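Long-range contacts in adenosine kinase, putative (Trypanosoma brucei, PDB 3OTX), which probably transfers phosphate from ATP to adenosine to make AMP in purine salvage, as a magnesium-dependent kinase of the PfkB family: residues Arg9-Cys14 / Asp161-Phe166; Tyr32-Gly37 / Glu133-Ala138; Gly90-Asp95 / Ala120-Cys125. The protein carries 1 engineered substitution. All coordinates share one frame; numbering follows the deposited sequence.

Interaction 1: residues Arg9-Cys14 / Asp161-Phe166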
loop_
_atom_site.group_PDB
_atom_site.type_symbol
_atom_site.label_atom_id
_atom_site.label_comp_id
_atom_site.label_asym_id
_atom_site.label_seq_id
_atom_site.Cartn_x
_atom_site.Cartn_y
_atom_site.Cartn_z
ATOM N N ARG A 9 13.286 11.367 5.298
ATOM C CA ARG A 9 13.005 10.029 5.851
ATOM C C ARG A 9 11.510 9.700 5.837
ATOM O O ARG A 9 10.646 10.534 6.156
ATOM C CB ARG A 9 13.581 9.925 7.272
ATOM C CG ARG A 9 15.117 9.949 7.321
ATOM C CD ARG A 9 15.673 8.533 7.244
ATOM N NE ARG A 9 15.224 7.692 8.358
ATOM C CZ ARG A 9 15.704 6.481 8.643
ATOM N NH1 ARG A 9 16.667 5.935 7.913
ATOM N NH2 ARG A 9 15.220 5.806 9.671
ATOM N N VAL A 10 11.228 8.457 5.437
ATOM C CA VAL A 10 9.889 7.963 5.243
ATOM C C VAL A 10 9.623 6.849 6.242
ATOM O O VAL A 10 10.475 5.962 6.452
ATOM C CB VAL A 10 9.708 7.448 3.785
ATOM C CG1 VAL A 10 8.365 6.763 3.636
ATOM C CG2 VAL A 10 9.788 8.622 2.775
ATOM N N TYR A 11 8.458 6.916 6.873
ATOM C CA TYR A 11 7.982 5.897 7.789
ATOM C C TYR A 11 6.815 5.206 7.138
ATOM O O TYR A 11 5.834 5.879 6.777
ATOM C CB TYR A 11 7.503 6.585 9.078
ATOM C CG TYR A 11 6.933 5.662 10.139
ATOM C CD1 TYR A 11 7.750 5.267 11.220
ATOM C CD2 TYR A 11 5.599 5.219 10.089
ATOM C CE1 TYR A 11 7.265 4.415 12.203
ATOM C CE2 TYR A 11 5.092 4.351 11.089
ATOM C CZ TYR A 11 5.938 3.959 12.129
ATOM O OH TYR A 11 5.429 3.135 13.112
ATOM N N VAL A 12 6.896 3.883 6.989
ATOM C CA VAL A 12 5.801 3.119 6.394
ATOM C C VAL A 12 5.321 2.079 7.390
ATOM O O VAL A 12 6.142 1.417 8.030
ATOM C CB VAL A 12 6.305 2.348 5.143
ATOM C CG1 VAL A 12 5.222 1.376 4.576
ATOM C CG2 VAL A 12 6.800 3.317 4.068
ATOM N N GLN A 13 4.003 1.907 7.501
ATOM C CA GLN A 13 3.446 0.872 8.386
ATOM C C GLN A 13 2.372 0.111 7.637
ATOM O O GLN A 13 1.500 0.703 6.957
ATOM C CB GLN A 13 2.907 1.509 9.684
ATOM C CG GLN A 13 2.318 0.488 10.690
ATOM C CD GLN A 13 2.275 0.995 12.122
ATOM O OE1 GLN A 13 1.391 0.597 12.920
ATOM N NE2 GLN A 13 3.220 1.834 12.478
ATOM N N CYS A 14 2.434 -1.219 7.764
ATOM C CA CYS A 14 1.455 -2.079 7.103
ATOM C C CYS A 14 1.589 -3.479 7.735
ATOM O O CYS A 14 2.131 -3.644 8.856
ATOM C CB CYS A 14 1.742 -2.085 5.588
ATOM S SG CYS A 14 0.477 -2.848 4.544
ATOM N N ASP A 161 10.238 9.913 15.135
ATOM C CA ASP A 161 10.842 11.232 15.384
ATOM C C ASP A 161 11.748 11.699 14.260
ATOM O O ASP A 161 11.845 12.887 14.020
ATOM C CB ASP A 161 11.607 11.297 16.707
ATOM C CG ASP A 161 10.679 11.290 17.917
ATOM O OD1 ASP A 161 9.493 11.686 17.767
ATOM O OD2 ASP A 161 11.120 10.888 18.999
ATOM N N GLU A 162 12.394 10.750 13.569
ATOM C CA GLU A 162 13.337 11.130 12.505
ATOM C C GLU A 162 12.691 11.238 11.103
ATOM O O GLU A 162 13.305 11.760 10.160
ATOM C CB GLU A 162 14.548 10.185 12.501
ATOM C CG GLU A 162 14.212 8.803 12.019
ATOM C CD GLU A 162 15.264 7.752 12.346
ATOM O OE1 GLU A 162 16.312 8.072 12.956
ATOM O OE2 GLU A 162 15.015 6.584 11.994
ATOM N N SER A 163 11.456 10.746 10.972
ATOM C CA SER A 163 10.748 10.723 9.675
ATOM C C SER A 163 9.964 12.002 9.448
ATOM O O SER A 163 9.552 12.688 10.416
ATOM C CB SER A 163 9.792 9.510 9.608
ATOM O OG SER A 163 10.537 8.307 9.734
ATOM N N ARG A 164 9.746 12.330 8.177
ATOM C CA ARG A 164 8.941 13.521 7.836
ATOM C C ARG A 164 7.763 13.190 6.930
ATOM O O ARG A 164 6.875 14.013 6.755
ATOM C CB ARG A 164 9.795 14.640 7.225
ATOM C CG ARG A 164 10.834 15.182 8.166
ATOM C CD ARG A 164 10.171 15.876 9.365
ATOM N NE ARG A 164 11.157 16.452 10.272
ATOM C CZ ARG A 164 11.680 15.814 11.326
ATOM N NH1 ARG A 164 11.303 14.558 11.631
ATOM N NH2 ARG A 164 12.580 16.456 12.074
ATOM N N ILE A 165 7.768 11.986 6.369
ATOM C CA ILE A 165 6.649 11.501 5.552
ATOM C C ILE A 165 6.194 10.162 6.160
ATOM O O ILE A 165 7.024 9.291 6.399
ATOM C CB ILE A 165 7.076 11.296 4.071
ATOM C CG1 ILE A 165 7.465 12.609 3.405
ATOM C CG2 ILE A 165 5.949 10.601 3.286
ATOM C CD1 ILE A 165 8.347 12.446 2.154
ATOM N N PHE A 166 4.900 10.053 6.445
ATOM C CA PHE A 166 4.312 8.889 7.093
ATOM C C PHE A 166 3.296 8.326 6.132
ATOM O O PHE A 166 2.381 9.036 5.703
ATOM C CB PHE A 166 3.657 9.324 8.413
ATOM C CG PHE A 166 4.648 9.888 9.410
ATOM C CD1 PHE A 166 5.096 11.211 9.298
ATOM C CD2 PHE A 166 5.148 9.079 10.439
ATOM C CE1 PHE A 166 6.002 11.725 10.211
ATOM C CE2 PHE A 166 6.084 9.603 11.349
ATOM C CZ PHE A 166 6.494 10.916 11.231
HETATM O O HOH W 1 12.489 6.520 8.397
#

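Interaction 2: residues Tyr32-Gly37 / Glu133-Ala138. With AP5 (bis(adenosine)-5'-pentaphosphate), chain C.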
loop_
_atom_site.group_PDB
_atom_site.type_symbol
_atom_site.label_atom_id
_atom_site.label_comp_id
_atom_site.label_asym_id
_atom_site.label_seq_id
_atom_site.Cartn_x
_atom_site.Cartn_y
_atom_site.Cartn_z
ATOM N N TYR A 32 -14.004 -21.265 -3.464
ATOM C CA TYR A 32 -13.643 -20.490 -2.271
ATOM C C TYR A 32 -14.472 -19.237 -2.025
ATOM O O TYR A 32 -14.160 -18.476 -1.120
ATOM C CB TYR A 32 -12.119 -20.207 -2.234
ATOM C CG TYR A 32 -11.391 -21.508 -1.953
ATOM C CD1 TYR A 32 -10.737 -22.205 -2.975
ATOM C CD2 TYR A 32 -11.441 -22.093 -0.679
ATOM C CE1 TYR A 32 -10.109 -23.410 -2.717
ATOM C CE2 TYR A 32 -10.818 -23.291 -0.420
ATOM C CZ TYR A 32 -10.167 -23.957 -1.435
ATOM O OH TYR A 32 -9.570 -25.164 -1.155
ATOM N N GLY A 33 -15.494 -19.008 -2.853
ATOM C CA GLY A 33 -16.427 -17.901 -2.662
ATOM C C GLY A 33 -15.805 -16.558 -2.996
ATOM O O GLY A 33 -16.101 -15.534 -2.357
ATOM N N LEU A 34 -14.912 -16.550 -3.977
ATOM C CA LEU A 34 -14.129 -15.348 -4.256
ATOM C C LEU A 34 -14.628 -14.596 -5.478
ATOM O O LEU A 34 -15.087 -15.210 -6.445
ATOM C CB LEU A 34 -12.642 -15.684 -4.467
ATOM C CG LEU A 34 -11.941 -16.517 -3.385
ATOM C CD1 LEU A 34 -10.533 -16.914 -3.852
ATOM C CD2 LEU A 34 -11.878 -15.765 -2.056
ATOM N N GLU A 35 -14.509 -13.276 -5.402
ATOM C CA GLU A 35 -14.894 -12.399 -6.495
ATOM C C GLU A 35 -13.619 -12.028 -7.260
ATOM O O GLU A 35 -12.669 -11.440 -6.709
ATOM C CB GLU A 35 -15.595 -11.133 -5.960
ATOM C CG GLU A 35 -16.582 -10.524 -6.968
ATOM C CD GLU A 35 -16.845 -9.035 -6.742
ATOM O OE1 GLU A 35 -16.650 -8.535 -5.610
ATOM O OE2 GLU A 35 -17.252 -8.363 -7.712
ATOM N N ARG A 36 -13.600 -12.378 -8.540
ATOM C CA ARG A 36 -12.411 -12.138 -9.366
ATOM C C ARG A 36 -11.884 -10.714 -9.273
ATOM O O ARG A 36 -12.642 -9.753 -9.403
ATOM C CB ARG A 36 -12.708 -12.503 -10.825
ATOM C CG ARG A 36 -11.502 -12.409 -11.748
ATOM C CD ARG A 36 -11.941 -12.460 -13.212
ATOM N NE ARG A 36 -12.480 -13.757 -13.584
ATOM C CZ ARG A 36 -11.822 -14.658 -14.301
ATOM N NH1 ARG A 36 -10.601 -14.396 -14.754
ATOM N NH2 ARG A 36 -12.397 -15.814 -14.578
ATOM N N GLY A 37 -10.585 -10.585 -9.032
ATOM C CA GLY A 37 -9.911 -9.275 -9.019
ATOM C C GLY A 37 -10.036 -8.445 -7.756
ATOM O O GLY A 37 -9.608 -7.285 -7.727
ATOM N N GLU A 133 -6.124 -10.998 -14.229
ATOM C CA GLU A 133 -6.589 -10.568 -12.904
ATOM C C GLU A 133 -6.034 -11.404 -11.752
ATOM O O GLU A 133 -5.750 -12.593 -11.903
ATOM C CB GLU A 133 -8.118 -10.535 -12.856
ATOM C CG GLU A 133 -8.720 -9.553 -13.846
ATOM C CD GLU A 133 -10.225 -9.621 -13.892
ATOM O OE1 GLU A 133 -10.870 -9.159 -12.925
ATOM O OE2 GLU A 133 -10.763 -10.133 -14.901
ATOM N N ARG A 134 -5.902 -10.744 -10.608
ATOM C CA ARG A 134 -5.385 -11.348 -9.387
ATOM C C ARG A 134 -6.430 -11.162 -8.283
ATOM O O ARG A 134 -6.937 -10.052 -8.090
ATOM C CB ARG A 134 -4.058 -10.684 -8.998
ATOM C CG ARG A 134 -2.907 -10.908 -10.000
ATOM C CD ARG A 134 -2.030 -9.658 -10.180
ATOM N NE ARG A 134 -2.062 -8.768 -9.021
ATOM C CZ ARG A 134 -1.215 -8.828 -8.000
ATOM N NH1 ARG A 134 -0.241 -9.736 -7.978
ATOM N NH2 ARG A 134 -1.339 -7.975 -7.005
ATOM N N THR A 135 -6.745 -12.236 -7.567
ATOM C CA THR A 135 -7.714 -12.213 -6.471
ATOM C C THR A 135 -6.940 -12.569 -5.191
ATOM O O THR A 135 -6.259 -13.609 -5.153
ATOM C CB THR A 135 -8.812 -13.226 -6.730
ATOM O OG1 THR A 135 -9.407 -12.961 -8.011
ATOM C CG2 THR A 135 -9.884 -13.180 -5.641
ATOM N N LEU A 136 -7.000 -11.680 -4.200
ATOM C CA LEU A 136 -6.083 -11.749 -3.051
ATOM C C LEU A 136 -6.843 -12.114 -1.794
ATOM O O LEU A 136 -7.893 -11.543 -1.511
ATOM C CB LEU A 136 -5.330 -10.426 -2.839
ATOM C CG LEU A 136 -4.820 -9.718 -4.093
ATOM C CD1 LEU A 136 -4.221 -8.336 -3.738
ATOM C CD2 LEU A 136 -3.800 -10.630 -4.782
ATOM N N VAL A 137 -6.321 -13.089 -1.053
ATOM C CA VAL A 137 -6.917 -13.506 0.227
ATOM C C VAL A 137 -5.852 -13.401 1.317
ATOM O O VAL A 137 -4.934 -14.196 1.358
ATOM C CB VAL A 137 -7.434 -14.923 0.121
ATOM C CG1 VAL A 137 -8.087 -15.375 1.452
ATOM C CG2 VAL A 137 -8.479 -15.027 -1.013
ATOM N N ALA A 138 -5.972 -12.407 2.192
ATOM C CA ALA A 138 -4.896 -12.097 3.160
ATOM C C ALA A 138 -5.191 -12.734 4.513
ATOM O O ALA A 138 -6.259 -12.475 5.104
ATOM C CB ALA A 138 -4.760 -10.572 3.322
HETATM P PA AP5 C . -3.801 1.002 -11.447
HETATM O O1A AP5 C . -4.365 -0.153 -12.267
HETATM O O2A AP5 C . -4.722 2.201 -11.352
HETATM O O3A AP5 C . -3.433 0.591 -9.935
HETATM P PB AP5 C . -4.255 -0.414 -8.976
HETATM O O1B AP5 C . -5.666 -0.621 -9.432
HETATM O O2B AP5 C . -4.043 0.067 -7.582
HETATM O O3B AP5 C . -3.408 -1.736 -9.243
HETATM P PG AP5 C . -3.707 -3.285 -9.029
HETATM O O1G AP5 C . -2.833 -4.029 -9.991
HETATM O O2G AP5 C . -5.142 -3.696 -9.277
HETATM O O3G AP5 C . -3.169 -3.460 -7.584
HETATM P PD AP5 C . -3.118 -4.768 -6.634
HETATM O O1D AP5 C . -3.695 -6.018 -7.274
HETATM O O2D AP5 C . -3.676 -4.313 -5.315
HETATM O O3D AP5 C . -1.529 -5.013 -6.557
HETATM P PE AP5 C . -0.512 -4.318 -5.515
HETATM O O1E AP5 C . -0.892 -2.876 -5.325
HETATM O O2E AP5 C . 0.921 -4.626 -5.942
HETATM O O5F AP5 C . -2.356 1.354 -12.049
HETATM C C5F AP5 C . -1.496 2.282 -11.387
HETATM C C4F AP5 C . -0.521 2.845 -12.393
HETATM O O4F AP5 C . 0.167 1.778 -13.058
HETATM C C3F AP5 C . -1.165 3.612 -13.545
HETATM O O3F AP5 C . -1.349 4.957 -13.177
HETATM C C2F AP5 C . -0.209 3.395 -14.682
HETATM O O2F AP5 C . 0.873 4.285 -14.572
HETATM C C1F AP5 C . 0.323 1.985 -14.409
HETATM N N9A AP5 C . -0.440 0.914 -15.112
HETATM C C8A AP5 C . -1.307 -0.016 -14.531
HETATM N N7A AP5 C . -1.771 -0.824 -15.524
HETATM C C5A AP5 C . -1.211 -0.440 -16.695
HETATM C C6A AP5 C . -1.285 -0.917 -17.986
HETATM N N6A AP5 C . -1.949 -2.036 -18.287
HETATM N N1A AP5 C . -0.557 -0.290 -18.967
HETATM C C2A AP5 C . 0.268 0.789 -18.693
HETATM N N3A AP5 C . 0.343 1.249 -17.396
HETATM C C4A AP5 C . -0.357 0.639 -16.420
HETATM O O5J AP5 C . -0.829 -5.079 -4.115
HETATM C C5J AP5 C . -0.619 -6.477 -4.012
HETATM C C4J AP5 C . -0.204 -6.701 -2.568
HETATM O O4J AP5 C . -1.324 -6.525 -1.685
HETATM C C3J AP5 C . 0.249 -8.134 -2.272
HETATM O O3J AP5 C . 1.672 -8.124 -2.160
HETATM C C2J AP5 C . -0.464 -8.509 -0.963
HETATM O O2J AP5 C . 0.395 -9.096 0.007
HETATM C C1J AP5 C . -0.972 -7.170 -0.488
HETATM N N9B AP5 C . -2.124 -7.265 0.420
HETATM C C8B AP5 C . -3.318 -7.863 0.122
HETATM N N7B AP5 C . -4.093 -7.777 1.235
HETATM C C5B AP5 C . -3.392 -7.128 2.217
HETATM C C6B AP5 C . -3.708 -6.765 3.533
HETATM N N6B AP5 C . -4.853 -7.100 4.147
HETATM N N1B AP5 C . -2.715 -6.140 4.236
HETATM C C2B AP5 C . -1.502 -5.764 3.705
HETATM N N3B AP5 C . -1.176 -6.161 2.425
HETATM C C4B AP5 C . -2.139 -6.801 1.696
#

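Interaction 3: residues Gly90-Asp95 / Ala120-Cys125. With AP5 (bis(adenosine)-5'-pentaphosphate), chain C.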
loop_
_atom_site.group_PDB
_atom_site.type_symbol
_atom_site.label_atom_id
_atom_site.label_comp_id
_atom_site.label_asym_id
_atom_site.label_seq_id
_atom_site.Cartn_x
_atom_site.Cartn_y
_atom_site.Cartn_z
ATOM N N GLY A 90 5.813 -3.240 11.239
ATOM C CA GLY A 90 4.737 -4.211 11.239
ATOM C C GLY A 90 5.128 -5.338 12.177
ATOM O O GLY A 90 6.140 -5.240 12.870
ATOM N N CYS A 91 4.327 -6.419 12.217
ATOM C CA CYS A 91 4.551 -7.467 13.175
ATOM C C CYS A 91 4.664 -8.791 12.417
ATOM O O CYS A 91 3.845 -9.083 11.537
ATOM C CB CYS A 91 3.417 -7.485 14.209
ATOM S SG CYS A 91 3.630 -8.708 15.529
ATOM N N ILE A 92 5.684 -9.561 12.776
ATOM C CA ILE A 92 5.934 -10.873 12.199
ATOM C C ILE A 92 6.193 -11.858 13.322
ATOM O O ILE A 92 6.250 -11.461 14.504
ATOM C CB ILE A 92 7.193 -10.886 11.290
ATOM C CG1 ILE A 92 8.468 -10.432 12.057
ATOM C CG2 ILE A 92 6.993 -10.036 10.043
ATOM C CD1 ILE A 92 9.781 -10.592 11.277
ATOM N N ALA A 93 6.321 -13.125 12.957
ATOM C CA ALA A 93 6.885 -14.136 13.849
ATOM C C ALA A 93 8.310 -14.445 13.429
ATOM O O ALA A 93 8.691 -14.184 12.286
ATOM C CB ALA A 93 6.009 -15.431 13.863
ATOM N N ASP A 94 9.094 -15.032 14.338
ATOM C CA ASP A 94 10.475 -15.458 14.006
ATOM C C ASP A 94 10.430 -16.852 13.380
ATOM O O ASP A 94 11.039 -17.824 13.865
ATOM C CB ASP A 94 11.367 -15.423 15.253
ATOM C CG ASP A 94 12.847 -15.548 14.926
ATOM O OD1 ASP A 94 13.275 -15.092 13.844
ATOM O OD2 ASP A 94 13.588 -16.117 15.758
ATOM N N ASP A 95 9.652 -16.947 12.314
ATOM C CA ASP A 95 9.509 -18.153 11.546
ATOM C C ASP A 95 10.096 -17.986 10.149
ATOM O O ASP A 95 10.704 -16.944 9.837
ATOM C CB ASP A 95 8.050 -18.604 11.531
ATOM C CG ASP A 95 7.096 -17.569 10.940
ATOM O OD1 ASP A 95 7.542 -16.549 10.358
ATOM O OD2 ASP A 95 5.877 -17.784 11.074
ATOM N N ALA A 120 0.969 -15.953 16.611
ATOM C CA ALA A 120 0.552 -16.483 15.334
ATOM C C ALA A 120 1.783 -16.447 14.454
ATOM O O ALA A 120 2.684 -15.622 14.668
ATOM C CB ALA A 120 -0.559 -15.615 14.700
ATOM N N GLY A 121 1.785 -17.302 13.443
ATOM C CA GLY A 121 2.872 -17.329 12.454
ATOM C C GLY A 121 2.794 -16.083 11.587
ATOM O O GLY A 121 1.770 -15.414 11.563
ATOM N N SER A 122 3.884 -15.768 10.884
ATOM C CA SER A 122 3.879 -14.619 9.989
ATOM C C SER A 122 2.772 -14.741 8.964
ATOM O O SER A 122 2.430 -15.855 8.517
ATOM C CB SER A 122 5.249 -14.487 9.313
ATOM O OG SER A 122 6.208 -14.212 10.294
ATOM N N GLY A 123 2.213 -13.577 8.619
ATOM C CA GLY A 123 1.105 -13.512 7.691
ATOM C C GLY A 123 1.444 -13.934 6.275
ATOM O O GLY A 123 2.608 -13.929 5.863
ATOM N N ALA A 124 0.400 -14.291 5.525
ATOM C CA ALA A 124 0.565 -14.687 4.136
ATOM C C ALA A 124 -0.643 -14.207 3.344
ATOM O O ALA A 124 -1.737 -14.002 3.909
ATOM C CB ALA A 124 0.706 -16.238 4.015
ATOM N N CYS A 125 -0.467 -14.068 2.036
ATOM C CA CYS A 125 -1.563 -13.624 1.184
ATOM C C CYS A 125 -1.613 -14.591 0.029
ATOM O O CYS A 125 -0.614 -14.768 -0.678
ATOM C CB CYS A 125 -1.332 -12.193 0.683
ATOM S SG CYS A 125 -2.808 -11.587 -0.249
HETATM P PA AP5 C . -3.801 1.002 -11.447
HETATM O O1A AP5 C . -4.365 -0.153 -12.267
HETATM O O2A AP5 C . -4.722 2.201 -11.352
HETATM O O3A AP5 C . -3.433 0.591 -9.935
HETATM P PB AP5 C . -4.255 -0.414 -8.976
HETATM O O1B AP5 C . -5.666 -0.621 -9.432
HETATM O O2B AP5 C . -4.043 0.067 -7.582
HETATM O O3B AP5 C . -3.408 -1.736 -9.243
HETATM P PG AP5 C . -3.707 -3.285 -9.029
HETATM O O1G AP5 C . -2.833 -4.029 -9.991
HETATM O O2G AP5 C . -5.142 -3.696 -9.277
HETATM O O3G AP5 C . -3.169 -3.460 -7.584
HETATM P PD AP5 C . -3.118 -4.768 -6.634
HETATM O O1D AP5 C . -3.695 -6.018 -7.274
HETATM O O2D AP5 C . -3.676 -4.313 -5.315
HETATM O O3D AP5 C . -1.529 -5.013 -6.557
HETATM P PE AP5 C . -0.512 -4.318 -5.515
HETATM O O1E AP5 C . -0.892 -2.876 -5.325
HETATM O O2E AP5 C . 0.921 -4.626 -5.942
HETATM O O5F AP5 C . -2.356 1.354 -12.049
HETATM C C5F AP5 C . -1.496 2.282 -11.387
HETATM C C4F AP5 C . -0.521 2.845 -12.393
HETATM O O4F AP5 C . 0.167 1.778 -13.058
HETATM C C3F AP5 C . -1.165 3.612 -13.545
HETATM O O3F AP5 C . -1.349 4.957 -13.177
HETATM C C2F AP5 C . -0.209 3.395 -14.682
HETATM O O2F AP5 C . 0.873 4.285 -14.572
HETATM C C1F AP5 C . 0.323 1.985 -14.409
HETATM N N9A AP5 C . -0.440 0.914 -15.112
HETATM C C8A AP5 C . -1.307 -0.016 -14.531
HETATM N N7A AP5 C . -1.771 -0.824 -15.524
HETATM C C5A AP5 C . -1.211 -0.440 -16.695
HETATM C C6A AP5 C . -1.285 -0.917 -17.986
HETATM N N6A AP5 C . -1.949 -2.036 -18.287
HETATM N N1A AP5 C . -0.557 -0.290 -18.967
HETATM C C2A AP5 C . 0.268 0.789 -18.693
HETATM N N3A AP5 C . 0.343 1.249 -17.396
HETATM C C4A AP5 C . -0.357 0.639 -16.420
HETATM O O5J AP5 C . -0.829 -5.079 -4.115
HETATM C C5J AP5 C . -0.619 -6.477 -4.012
HETATM C C4J AP5 C . -0.204 -6.701 -2.568
HETATM O O4J AP5 C . -1.324 -6.525 -1.685
HETATM C C3J AP5 C . 0.249 -8.134 -2.272
HETATM O O3J AP5 C . 1.672 -8.124 -2.160
HETATM C C2J AP5 C . -0.464 -8.509 -0.963
HETATM O O2J AP5 C . 0.395 -9.096 0.007
HETATM C C1J AP5 C . -0.972 -7.170 -0.488
HETATM N N9B AP5 C . -2.124 -7.265 0.420
HETATM C C8B AP5 C . -3.318 -7.863 0.122
HETATM N N7B AP5 C . -4.093 -7.777 1.235
HETATM C C5B AP5 C . -3.392 -7.128 2.217
HETATM C C6B AP5 C . -3.708 -6.765 3.533
HETATM N N6B AP5 C . -4.853 -7.100 4.147
HETATM N N1B AP5 C . -2.715 -6.140 4.236
HETATM C C2B AP5 C . -1.502 -5.764 3.705
HETATM N N3B AP5 C . -1.176 -6.161 2.425
HETATM C C4B AP5 C . -2.139 -6.801 1.696
HETATM O O HOH W 2 3.245 -11.032 9.535
HETATM O O HOH W 3 4.117 -17.977 8.803
#

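Interaction 1: residues Arg9-Cys14 / Asp161-Phe166
Two neighbouring parallel strands of the large central sheet of the ribokinase-like fold, 10-13 and 165-169, run side by side here, with Val-10 beside Ile-165 and Tyr-11 beside Phe-166. Arg-9 O accepts two backbone amides, Arg-164 N at 2.8 Å and Ile-165 N at 3.2 Å. Tyr-11 N then answers to Ile-165 O at 2.8 Å. On one face of the sheet Val-10 CG2 lies 4.0 Å from Ile-165 CB. On the other, Phe-166 CD2 comes up to Tyr-11 CB at 3.7 Å, and the two rings sit obliquely with their planes 40° apart, Met-160 of helix 154-162 packing on both. Ser-163, just past that helix, places OG beside Tyr-11 CB, near the plane of the ring at its edge; the hydroxyl also bonds to Ala-159 O and receives a hydrogen bond from a water that bridges it to Val-10 O. Outside the sheet, the Arg-9 chain bends at CB-CG (chi2 -91°) and again at CG-CD, and its NH2 forms a salt bridge to Glu-162 OE2 at 2.5 Å, with guanidinium and carboxylate planes 82° apart.

Interaction 2: residues Tyr32-Gly37 / Glu133-Ala138
Arg-36 and Glu-133 carry opposite charges yet meet through the arginine's methylenes: Glu-133 OE2 rests 3.1 Å from Arg-36 CD, while the nearest charged pair, Arg-36 NE and Glu-133 OE2, stays 4.2 Å apart, too far to count as a salt bridge. The two side chains cross at about a right angle, and the guanidinium turns instead to Asp-26, with which NH2 forms a salt bridge. The contact lays the loop after helix 26-31, which ends in a Schellman motif at Gly-33, against strand 133-141 of the five-stranded lid sheet found in ribokinase-like kinases. Thr-135 is central to the contact. With OG1 anti to the carbonyl carbon (chi1 -55°), the hydroxyl oxygen accepts Gly-37 N at 2.8 Å (N-H...O 161°), while CG2 turns to Leu-34 CB and Glu-35 O. Gly-37 CA adds a C-H...O contact to Arg-134 O at 3.2 Å. Further along the strand, Leu-34 reaches across Val-137 at about a right angle, CD2 against CG2 at 3.6 Å, with Leu-29 and Ile-49 packing on Leu-34 as well. Strand alternation sends Arg-134, Leu-136 and Ala-138 the other way, to the bound bis(adenosine)-5'-pentaphosphate. Ala-138 CB touches the adenine at N7B, and Leu-136 CD1 approaches the ribose oxygen O4J. Arg-134 is modelled in two conformers; in the one described, and not certainly in the other, NH1 bonds to Met-296 O and NH2 donates to phosphate oxygen O1D at 3.1 Å, an almost straight bond (172°) met at the edge of the guanidinium.

Interaction 3: residues Gly90-Asp95 / Ala120-Cys125
Ser-122 and Asp-95 face each other across the contact, and the carboxylate receives the serine with both oxygens. Ser-122 OG donates to Asp-95 OD1 at 2.7 Å, and Ser-122 N donates to Asp-95 OD2 at 2.8 Å. Both donors come in on the syn sides, 24° and 17° out of the carboxylate plane, so the two bonds together fix how the group is turned. Asp-95 CG lies between its own backbone N and carbonyl carbon (chi1 59°), which brings it within 3.5 Å of Ser-122 OG. The serine hydroxyl also accepts Ala-93 N at 2.9 Å, and this second bond ties it to the backbone two residues before the aspartate. Ala-93 CB fills in beside the pair, 3.4 Å from Ala-120 O, a buried carbonyl oxygen with no polar partner in the model. One water donates to Asp-95 OD2 and Ser-122 O; another joins Cys-91 O to Gly-123 N. Asp-95 is also the N-cap of helix 96-108, its OD1 taking Gly-98 N as well as the serine, and that helix start probably stabilises its negative charge. The contact thus ties the region of edge strand 91-92 of the large sheet and the start of helix 96-108 to lid strand 122-130, where Tyr-97 of the helix packs against Ser-122 and Ala-124.

In chain order the first segments run 9-14, 32-37 and 90-95, and their partners return in reverse, 120-125, 133-138 and 161-166, so interaction 1 encloses interaction 2, which encloses interaction 3. Interactions 1 and 2 lie on opposite sides of the chain's centre, their centres about 31 Å apart: one is in the large sheet, the other in the lid. Interaction 3, about 22 Å from the first and 21 Å from the second between centres, joins both sheets. It touches interaction 2 where Cys-125 SG packs on Leu-136, Val-137 and Ala-138 of the neighbouring lid strand. Cys-14, Cys-125, Arg-134, Leu-136 and Ala-138 line the inhibitor pocket, so each pair of segments contains part of its wall.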